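Local coordinates for ABC transporter substrate binding protein (Ribose) (Agrobacterium vitis S4, PDB 4WT7) that probably binds carbohydrates for uptake by an ABC transporter and here holds d-allitol in the cleft between its two lobes, at residues 27-35 with 283-291; 85-96 with 109-120. All coordinates share one frame; numbering follows the deposited sequence.

Interaction 1. Residues 27-35 with 283-291; sequences ALSLKGKRI and IQNVALLLS
Leu28 lies against two flat groups of the helical segment 283-291, the side-chain amide of Gln284 and the peptide between Ala287 and Leu288. Leu28 CD1 stands above the amide plane, just beyond its oxygen, 3.3 Å from Gln284 OE1. The amide gets there because its chain folds back at chi2 (-74°), although the side chain sets out away from segment 27-35; its nitrogen end turns to the carboxylate of Glu57 on helix 45-60. The other methyl, Leu28 CD2, sits over a face of the peptide, 3.6 Å from Leu288 N, and also meets Leu288 CD2 at 3.6 Å, so Leu28 straddles the helix surface between Gln284 and Leu288.

Deeper in, Leu30 rests on the small Ala287, with Leu30 CD2 3.6 Å from Ala287 CA. With CG set beside the backbone N (chi1 -69°), its two methyls reach the helix, and Leu30 CD1 comes to 3.8 Å from Ile283 CG2, the two side chains meeting at about a right angle. Leu30 also opens a type II turn that ends at Lys33, with Gly32 at positive phi; Ser29 OG accepts from Lys31 N in an ST turn that overlaps its start. The turn delivers the chain into strand 34-39 of the parallel sheet, whose face helix 275-290 covers in this alpha/beta lobe of the periplasmic binding protein fold. On the strand, Ile35 CD1 approaches Val286 CG1 at 4.0 Å, the side chains running past each other in opposite directions. Lys33 does likewise with Leu290, laying its CG and CD methylenes against the CD1 methyl.

The polar link across the contact is a water that donates to Ser29 O at 2.9 Å and to Ala287 O at 3.0 Å, tying two backbone carbonyls together.

Interaction 2. Residues 85-96 with 109-120; sequences IAQKPDAIVQLL and ARDAGIPVLTID. With X9X (D-allitol), chain C.
Five backbone hydrogen bonds zip segment 85-96 to segment 109-120 in parallel register: Ile92 N to Pro115 O, Leu117 N to Ile92 O, Gln94 N to Leu117 O, Ile119 N to Gln94 O and Leu96 N to Ile119 O. All fall at 2.9 to 3.0 Å, and the strand axes run 4.5 Å apart at closest approach, 21° from parallel.

One side-chain hydrogen bond crosses between the segments: Lys88, bent at chi2 and chi3, brings NZ to 3.0 Å from Ala112 O, beside the Schellman motif that ends helix 99-111 at Gly113. Gln94 bonds within its own segment, NE2 pointing almost straight (170°) at Leu96 O, 2.9 Å away and above that carbonyl's plane, while its OE1 goes to Ser38; the amide is thereby gripped at both ends.

Apolar packing covers both sheet faces. On one, Leu95 CD1 presses tightly on Ile119 CG2 at 3.4 Å, and Val93 and Leu117 extend the surface toward helix 275-290. On the face that carries Ile92, Ile114 from the loop before the second strand brings CG2 to 3.8 Å from Ile92 CG1; its far end, CD1, lies against Ile85 and Pro89.

At the strand ends, Leu96 CD2 lies alongside Asp120 CB, 3.4 Å apart, with both side chains pointing the same way; Leu96 CD1 touches the allitol, whose OAB donates to Asp120 OD2. That bond is modelled as very short, so its exact length is doubtful. Thr131 holds OD1, positioning the carboxylate. Two parallel strands joined through helix 99-111 form a beta-alpha-beta unit, with ligand-binding residues at the C-terminal strand ends, as in periplasmic binding proteins.

Both interactions build the same lobe, but at different depths. Interaction 2 is largely buried sheet core, held by backbone hydrogen bonds and reaching the allitol pocket at one end. Interaction 1 lies at the outer end of the lobe, partly open to solvent, where methyl packing and one water fasten the N-terminal segment to a helix from far along the chain. Neighbouring strands 34-39 and 91-95 connect them: Arg34 N bonds to Asp90 OD2, and the Arg34 guanidinium reaches Gln87 O, and more weakly Lys88 O, where helix 74-87 ends. Helix 275-290 serves both contacts, since Val286 also packs on Val93 and Leu117 of interaction 2.

Interaction 1. Residues 27-35 with 283-291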
loop_
_atom_site.group_PDB
_atom_site.type_symbol
_atom_site.label_atom_id
_atom_site.label_comp_id
_atom_site.label_asym_id
_atom_site.label_seq_id
_atom_site.Cartn_x
_atom_site.Cartn_y
_atom_site.Cartn_z
ATOM N N ALA A 27 -23.272 20.473 8.198
ATOM C CA ALA A 27 -22.648 19.807 7.056
ATOM C C ALA A 27 -21.164 20.198 6.954
ATOM O O ALA A 27 -20.781 21.343 7.235
ATOM C CB ALA A 27 -23.390 20.166 5.769
ATOM N N LEU A 28 -20.319 19.264 6.545
ATOM C CA LEU A 28 -18.910 19.591 6.423
ATOM C C LEU A 28 -18.635 20.515 5.221
ATOM O O LEU A 28 -19.346 20.490 4.199
ATOM C CB LEU A 28 -18.085 18.306 6.320
ATOM C CG LEU A 28 -18.100 17.412 7.560
ATOM C CD1 LEU A 28 -17.429 16.072 7.262
ATOM C CD2 LEU A 28 -17.406 18.119 8.736
ATOM N N SER A 29 -17.596 21.323 5.372
ATOM C CA SER A 29 -17.193 22.322 4.385
ATOM C C SER A 29 -15.705 22.595 4.555
ATOM O O SER A 29 -15.142 22.382 5.634
ATOM C CB SER A 29 -17.979 23.625 4.580
ATOM O OG SER A 29 -17.694 24.601 3.577
ATOM N N LEU A 30 -15.068 23.035 3.474
ATOM C CA LEU A 30 -13.702 23.521 3.535
ATOM C C LEU A 30 -13.611 24.874 2.862
ATOM O O LEU A 30 -12.526 25.325 2.479
ATOM C CB LEU A 30 -12.743 22.522 2.884
ATOM C CG LEU A 30 -12.548 21.200 3.654
ATOM C CD1 LEU A 30 -11.572 20.307 2.908
ATOM C CD2 LEU A 30 -12.059 21.404 5.055
ATOM N N LYS A 31 -14.759 25.543 2.745
ATOM C CA LYS A 31 -14.808 26.830 2.065
ATOM C C LYS A 31 -13.819 27.748 2.780
ATOM O O LYS A 31 -13.706 27.707 4.005
ATOM C CB LYS A 31 -16.241 27.384 2.076
ATOM C CG LYS A 31 -16.383 28.760 1.457
ATOM C CD LYS A 31 -17.846 29.233 1.447
ATOM C CE LYS A 31 -17.996 30.710 0.954
ATOM N NZ LYS A 31 -17.652 30.933 -0.499
ATOM N N GLY A 32 -13.048 28.520 2.026
ATOM C CA GLY A 32 -12.059 29.403 2.610
ATOM C C GLY A 32 -10.827 28.743 3.205
ATOM O O GLY A 32 -9.984 29.439 3.733
ATOM N N LYS A 33 -10.692 27.419 3.120
ATOM C CA LYS A 33 -9.509 26.746 3.668
ATOM C C LYS A 33 -8.553 26.365 2.557
ATOM O O LYS A 33 -8.957 26.100 1.422
ATOM C CB LYS A 33 -9.886 25.461 4.426
ATOM C CG LYS A 33 -10.949 25.656 5.473
ATOM C CD LYS A 33 -10.475 26.595 6.598
ATOM C CE LYS A 33 -11.590 26.847 7.597
ATOM N NZ LYS A 33 -11.048 27.611 8.741
ATOM N N ARG A 34 -7.278 26.333 2.888
ATOM C CA ARG A 34 -6.266 25.811 1.969
ATOM C C ARG A 34 -5.733 24.509 2.560
ATOM O O ARG A 34 -5.292 24.477 3.724
ATOM C CB ARG A 34 -5.138 26.836 1.794
ATOM C CG ARG A 34 -5.502 27.999 0.870
ATOM C CD ARG A 34 -4.736 29.296 1.153
ATOM N NE ARG A 34 -3.279 29.107 1.264
ATOM C CZ ARG A 34 -2.588 29.089 2.410
ATOM N NH1 ARG A 34 -1.278 28.908 2.387
ATOM N NH2 ARG A 34 -3.173 29.269 3.580
ATOM N N ILE A 35 -5.772 23.435 1.767
ATOM C CA ILE A 35 -5.303 22.128 2.225
ATOM C C ILE A 35 -4.097 21.642 1.412
ATOM O O ILE A 35 -4.200 21.476 0.189
ATOM C CB ILE A 35 -6.440 21.052 2.129
ATOM C CG1 ILE A 35 -7.703 21.524 2.849
ATOM C CG2 ILE A 35 -5.955 19.716 2.683
ATOM C CD1 ILE A 35 -7.472 22.146 4.208
ATOM N N ILE A 283 -9.744 13.563 3.735
ATOM C CA ILE A 283 -10.267 14.917 3.592
ATOM C C ILE A 283 -11.549 15.151 4.415
ATOM O O ILE A 283 -11.744 16.231 5.002
ATOM C CB ILE A 283 -10.505 15.284 2.127
ATOM C CG1 ILE A 283 -9.239 15.047 1.308
ATOM C CG2 ILE A 283 -10.854 16.730 2.023
ATOM C CD1 ILE A 283 -7.967 15.630 1.956
ATOM N N GLN A 284 -12.420 14.154 4.463
ATOM C CA GLN A 284 -13.557 14.208 5.363
ATOM C C GLN A 284 -13.029 14.493 6.766
ATOM O O GLN A 284 -13.569 15.348 7.473
ATOM C CB GLN A 284 -14.374 12.898 5.358
ATOM C CG GLN A 284 -15.336 12.728 4.150
ATOM C CD GLN A 284 -16.593 13.623 4.231
ATOM O OE1 GLN A 284 -17.388 13.522 5.174
ATOM N NE2 GLN A 284 -16.770 14.495 3.239
ATOM N N ASN A 285 -11.965 13.780 7.165
ATOM C CA ASN A 285 -11.458 13.921 8.518
ATOM C C ASN A 285 -10.784 15.279 8.743
ATOM O O ASN A 285 -10.836 15.826 9.845
ATOM C CB ASN A 285 -10.562 12.734 8.914
ATOM C CG ASN A 285 -11.372 11.486 9.218
ATOM O OD1 ASN A 285 -12.605 11.518 9.208
ATOM N ND2 ASN A 285 -10.697 10.381 9.475
ATOM N N VAL A 286 -10.176 15.840 7.702
ATOM C CA VAL A 286 -9.667 17.194 7.816
ATOM C C VAL A 286 -10.800 18.201 8.119
ATOM O O VAL A 286 -10.678 19.034 9.029
ATOM C CB VAL A 286 -8.932 17.641 6.566
ATOM C CG1 VAL A 286 -8.673 19.142 6.633
ATOM C CG2 VAL A 286 -7.629 16.843 6.387
ATOM N N ALA A 287 -11.875 18.144 7.344
ATOM C CA ALA A 287 -13.033 18.999 7.584
ATOM C C ALA A 287 -13.567 18.817 9.011
ATOM O O ALA A 287 -13.679 19.784 9.756
ATOM C CB ALA A 287 -14.122 18.698 6.568
ATOM N N LEU A 288 -13.864 17.582 9.400
ATOM C CA LEU A 288 -14.231 17.305 10.795
ATOM C C LEU A 288 -13.263 17.950 11.815
ATOM O O LEU A 288 -13.698 18.605 12.768
ATOM C CB LEU A 288 -14.292 15.802 11.061
ATOM C CG LEU A 288 -15.449 15.027 10.436
ATOM C CD1 LEU A 288 -15.216 13.513 10.608
ATOM C CD2 LEU A 288 -16.761 15.474 11.101
ATOM N N LEU A 289 -11.962 17.758 11.638
ATOM C CA LEU A 289 -11.002 18.400 12.538
ATOM C C LEU A 289 -11.153 19.922 12.568
ATOM O O LEU A 289 -11.225 20.528 13.637
ATOM C CB LEU A 289 -9.574 18.042 12.177
ATOM C CG LEU A 289 -8.557 18.760 13.066
ATOM C CD1 LEU A 289 -8.553 18.163 14.451
ATOM C CD2 LEU A 289 -7.192 18.704 12.480
ATOM N N LEU A 290 -11.191 20.559 11.409
ATOM C CA LEU A 290 -11.248 22.017 11.401
ATOM C C LEU A 290 -12.586 22.537 11.956
ATOM O O LEU A 290 -12.647 23.641 12.471
ATOM C CB LEU A 290 -10.972 22.588 10.009
ATOM C CG LEU A 290 -9.616 22.201 9.409
ATOM C CD1 LEU A 290 -9.415 22.860 8.044
ATOM C CD2 LEU A 290 -8.483 22.535 10.342
ATOM N N SER A 291 -13.647 21.743 11.857
ATOM C CA SER A 291 -14.920 22.147 12.445
ATOM C C SER A 291 -14.933 22.009 13.977
ATOM O O SER A 291 -15.927 22.357 14.602
ATOM C CB SER A 291 -16.075 21.344 11.872
ATOM O OG SER A 291 -16.175 20.109 12.541
HETATM O O HOH W 1 -14.719 22.227 8.455
#

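Interaction 2. Residues 85-96 with 109-120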
loop_
_atom_site.group_PDB
_atom_site.type_symbol
_atom_site.label_atom_id
_atom_site.label_comp_id
_atom_site.label_asym_id
_atom_site.label_seq_id
_atom_site.Cartn_x
_atom_site.Cartn_y
_atom_site.Cartn_z
ATOM N N ILE A 85 4.871 23.806 4.383
ATOM C CA ILE A 85 4.969 24.387 5.727
ATOM C C ILE A 85 5.092 25.905 5.668
ATOM O O ILE A 85 4.389 26.626 6.413
ATOM C CB ILE A 85 6.117 23.781 6.555
ATOM C CG1 ILE A 85 5.776 22.323 6.895
ATOM C CG2 ILE A 85 6.270 24.575 7.866
ATOM C CD1 ILE A 85 6.908 21.495 7.419
ATOM N N ALA A 86 5.947 26.392 4.768
ATOM C CA ALA A 86 6.146 27.831 4.581
ATOM C C ALA A 86 4.835 28.478 4.145
ATOM O O ALA A 86 4.635 29.694 4.282
ATOM C CB ALA A 86 7.233 28.087 3.505
ATOM N N GLN A 87 3.968 27.668 3.558
ATOM C CA GLN A 87 2.704 28.196 3.073
ATOM C C GLN A 87 1.660 28.321 4.174
ATOM O O GLN A 87 0.662 28.989 3.985
ATOM C CB GLN A 87 2.155 27.359 1.904
ATOM C CG GLN A 87 2.914 27.439 0.592
ATOM C CD GLN A 87 3.442 28.809 0.277
ATOM O OE1 GLN A 87 4.650 29.032 0.245
ATOM N NE2 GLN A 87 2.560 29.739 0.032
ATOM N N LYS A 88 1.883 27.699 5.328
ATOM C CA LYS A 88 0.901 27.708 6.424
ATOM C C LYS A 88 -0.558 27.532 5.985
ATOM O O LYS A 88 -1.414 28.362 6.268
ATOM C CB LYS A 88 1.047 28.970 7.284
ATOM C CG LYS A 88 2.234 28.913 8.208
ATOM C CD LYS A 88 1.897 28.134 9.519
ATOM C CE LYS A 88 0.702 28.765 10.282
ATOM N NZ LYS A 88 0.177 27.875 11.393
ATOM N N PRO A 89 -0.833 26.436 5.291
ATOM C CA PRO A 89 -2.187 26.013 4.969
ATOM C C PRO A 89 -2.923 25.638 6.231
ATOM O O PRO A 89 -2.295 25.525 7.275
ATOM C CB PRO A 89 -1.959 24.760 4.137
ATOM C CG PRO A 89 -0.662 24.179 4.732
ATOM C CD PRO A 89 0.162 25.401 4.966
ATOM N N ASP A 90 -4.230 25.409 6.114
ATOM C CA ASP A 90 -5.048 25.019 7.253
ATOM C C ASP A 90 -4.830 23.582 7.716
ATOM O O ASP A 90 -5.135 23.237 8.861
ATOM C CB ASP A 90 -6.491 25.321 6.931
ATOM C CG ASP A 90 -6.696 26.793 6.676
ATOM O OD1 ASP A 90 -6.575 27.571 7.654
ATOM O OD2 ASP A 90 -6.913 27.176 5.509
ATOM N N ALA A 91 -4.284 22.743 6.831
ATOM C CA ALA A 91 -3.874 21.400 7.206
ATOM C C ALA A 91 -2.940 20.847 6.112
ATOM O O ALA A 91 -2.898 21.379 4.983
ATOM C CB ALA A 91 -5.098 20.495 7.400
ATOM N N ILE A 92 -2.158 19.823 6.455
ATOM C CA ILE A 92 -1.403 19.086 5.454
ATOM C C ILE A 92 -1.760 17.603 5.546
ATOM O O ILE A 92 -1.848 17.059 6.653
ATOM C CB ILE A 92 0.100 19.263 5.691
ATOM C CG1 ILE A 92 0.495 20.713 5.439
ATOM C CG2 ILE A 92 0.907 18.317 4.825
ATOM C CD1 ILE A 92 1.939 21.061 5.825
ATOM N N VAL A 93 -1.975 16.938 4.404
ATOM C CA VAL A 93 -2.197 15.490 4.420
ATOM C C VAL A 93 -1.061 14.845 3.656
ATOM O O VAL A 93 -0.787 15.209 2.506
ATOM C CB VAL A 93 -3.545 15.024 3.740
ATOM C CG1 VAL A 93 -3.829 13.571 4.104
ATOM C CG2 VAL A 93 -4.697 15.882 4.153
ATOM N N GLN A 94 -0.400 13.891 4.287
ATOM C CA GLN A 94 0.723 13.203 3.660
ATOM C C GLN A 94 0.358 11.776 3.332
ATOM O O GLN A 94 -0.077 11.004 4.188
ATOM C CB GLN A 94 1.958 13.242 4.570
ATOM C CG GLN A 94 3.110 12.365 4.113
ATOM C CD GLN A 94 3.617 12.791 2.759
ATOM O OE1 GLN A 94 3.660 13.992 2.446
ATOM N NE2 GLN A 94 4.020 11.827 1.949
ATOM N N LEU A 95 0.558 11.434 2.076
ATOM C CA LEU A 95 0.216 10.115 1.565
ATOM C C LEU A 95 1.491 9.282 1.313
ATOM O O LEU A 95 2.299 9.597 0.435
ATOM C CB LEU A 95 -0.610 10.251 0.271
ATOM C CG LEU A 95 -0.819 8.985 -0.559
ATOM C CD1 LEU A 95 -1.611 7.952 0.215
ATOM C CD2 LEU A 95 -1.517 9.318 -1.856
ATOM N N LEU A 96 1.627 8.206 2.079
ATOM C CA LEU A 96 2.714 7.253 1.924
ATOM C C LEU A 96 4.064 7.907 2.177
ATOM O O LEU A 96 4.162 9.049 2.668
ATOM C CB LEU A 96 2.632 6.542 0.552
ATOM C CG LEU A 96 1.509 5.495 0.498
ATOM C CD1 LEU A 96 1.121 5.011 -0.936
ATOM C CD2 LEU A 96 1.874 4.331 1.390
ATOM N N ALA A 109 5.843 20.547 10.831
ATOM C CA ALA A 109 4.559 21.133 10.434
ATOM C C ALA A 109 3.675 21.363 11.694
ATOM O O ALA A 109 3.160 22.459 11.944
ATOM C CB ALA A 109 3.871 20.214 9.450
ATOM N N ARG A 110 3.525 20.325 12.497
ATOM C CA ARG A 110 2.788 20.437 13.760
ATOM C C ARG A 110 3.349 21.574 14.657
ATOM O O ARG A 110 2.595 22.351 15.258
ATOM C CB ARG A 110 2.867 19.109 14.520
ATOM C CG ARG A 110 2.243 17.955 13.802
ATOM C CD ARG A 110 0.749 18.161 13.628
ATOM N NE ARG A 110 0.103 18.503 14.875
ATOM C CZ ARG A 110 -0.254 17.632 15.817
ATOM N NH1 ARG A 110 -0.837 18.059 16.925
ATOM N NH2 ARG A 110 -0.038 16.334 15.665
ATOM N N ASP A 111 4.678 21.629 14.750
ATOM C CA ASP A 111 5.366 22.596 15.591
ATOM C C ASP A 111 5.076 23.993 15.038
ATOM O O ASP A 111 5.021 24.962 15.775
ATOM C CB ASP A 111 6.881 22.331 15.605
ATOM C CG ASP A 111 7.280 21.109 16.456
ATOM O OD1 ASP A 111 6.443 20.585 17.227
ATOM O OD2 ASP A 111 8.458 20.667 16.354
ATOM N N ALA A 112 4.857 24.073 13.727
ATOM C CA ALA A 112 4.523 25.330 13.078
ATOM C C ALA A 112 3.046 25.704 13.177
ATOM O O ALA A 112 2.615 26.717 12.635
ATOM C CB ALA A 112 4.945 25.278 11.618
ATOM N N GLY A 113 2.269 24.882 13.859
ATOM C CA GLY A 113 0.876 25.201 14.093
ATOM C C GLY A 113 -0.054 24.545 13.091
ATOM O O GLY A 113 -1.231 24.847 13.072
ATOM N N ILE A 114 0.469 23.646 12.266
ATOM C CA ILE A 114 -0.309 23.077 11.164
ATOM C C ILE A 114 -0.738 21.661 11.481
ATOM O O ILE A 114 0.101 20.775 11.646
ATOM C CB ILE A 114 0.524 23.050 9.844
ATOM C CG1 ILE A 114 1.048 24.450 9.517
ATOM C CG2 ILE A 114 -0.296 22.550 8.654
ATOM C CD1 ILE A 114 2.192 24.413 8.528
ATOM N N PRO A 115 -2.059 21.436 11.540
ATOM C CA PRO A 115 -2.639 20.109 11.664
ATOM C C PRO A 115 -2.137 19.179 10.531
ATOM O O PRO A 115 -2.181 19.548 9.337
ATOM C CB PRO A 115 -4.135 20.364 11.486
ATOM C CG PRO A 115 -4.330 21.749 11.833
ATOM C CD PRO A 115 -3.096 22.471 11.419
ATOM N N VAL A 116 -1.689 17.986 10.920
ATOM C CA VAL A 116 -1.213 16.987 9.984
ATOM C C VAL A 116 -2.086 15.761 10.072
ATOM O O VAL A 116 -2.353 15.271 11.164
ATOM C CB VAL A 116 0.238 16.596 10.334
ATOM C CG1 VAL A 116 0.665 15.332 9.574
ATOM C CG2 VAL A 116 1.139 17.762 10.053
ATOM N N LEU A 117 -2.584 15.305 8.923
ATOM C CA LEU A 117 -3.183 13.983 8.803
ATOM C C LEU A 117 -2.405 13.152 7.795
ATOM O O LEU A 117 -1.664 13.683 6.976
ATOM C CB LEU A 117 -4.655 14.064 8.355
ATOM C CG LEU A 117 -5.625 14.552 9.434
ATOM C CD1 LEU A 117 -5.439 16.080 9.670
ATOM C CD2 LEU A 117 -7.073 14.204 9.078
ATOM N N THR A 118 -2.558 11.841 7.850
ATOM C CA THR A 118 -1.864 10.998 6.891
ATOM C C THR A 118 -2.747 9.917 6.262
ATOM O O THR A 118 -3.835 9.613 6.734
ATOM C CB THR A 118 -0.656 10.321 7.541
ATOM O OG1 THR A 118 -1.089 9.639 8.716
ATOM C CG2 THR A 118 0.424 11.329 7.930
ATOM N N ILE A 119 -2.239 9.352 5.180
ATOM C CA ILE A 119 -2.732 8.099 4.615
ATOM C C ILE A 119 -1.553 7.128 4.544
ATOM O O ILE A 119 -0.516 7.432 3.947
ATOM C CB ILE A 119 -3.370 8.315 3.232
ATOM C CG1 ILE A 119 -4.543 9.292 3.373
ATOM C CG2 ILE A 119 -3.811 6.963 2.617
ATOM C CD1 ILE A 119 -4.982 9.917 2.110
ATOM N N ASP A 120 -1.720 5.982 5.185
ATOM C CA ASP A 120 -0.686 4.960 5.255
ATOM C C ASP A 120 0.616 5.483 5.857
ATOM O O ASP A 120 1.701 5.190 5.359
ATOM C CB ASP A 120 -0.409 4.359 3.870
ATOM C CG ASP A 120 -1.426 3.351 3.467
ATOM O OD1 ASP A 120 -2.198 2.901 4.335
ATOM O OD2 ASP A 120 -1.424 2.985 2.262
HETATM O OAA X9X C . 4.786 1.844 -0.379
HETATM C CAG X9X C . 4.461 1.024 -1.442
HETATM C CAI X9X C . 3.050 0.550 -1.570
HETATM O OAC X9X C . 2.723 -0.406 -0.590
HETATM C CAK X9X C . 2.093 1.704 -1.647
HETATM O OAE X9X C . 2.567 2.509 -2.657
HETATM C CAL X9X C . 0.695 1.255 -2.078
HETATM O OAF X9X C . 0.734 0.568 -3.281
HETATM C CAJ X9X C . -0.136 0.515 -1.050
HETATM O OAD X9X C . 0.157 -0.836 -0.953
HETATM C CAH X9X C . -0.181 1.137 0.331
HETATM O OAB X9X C . -1.365 0.900 1.063
#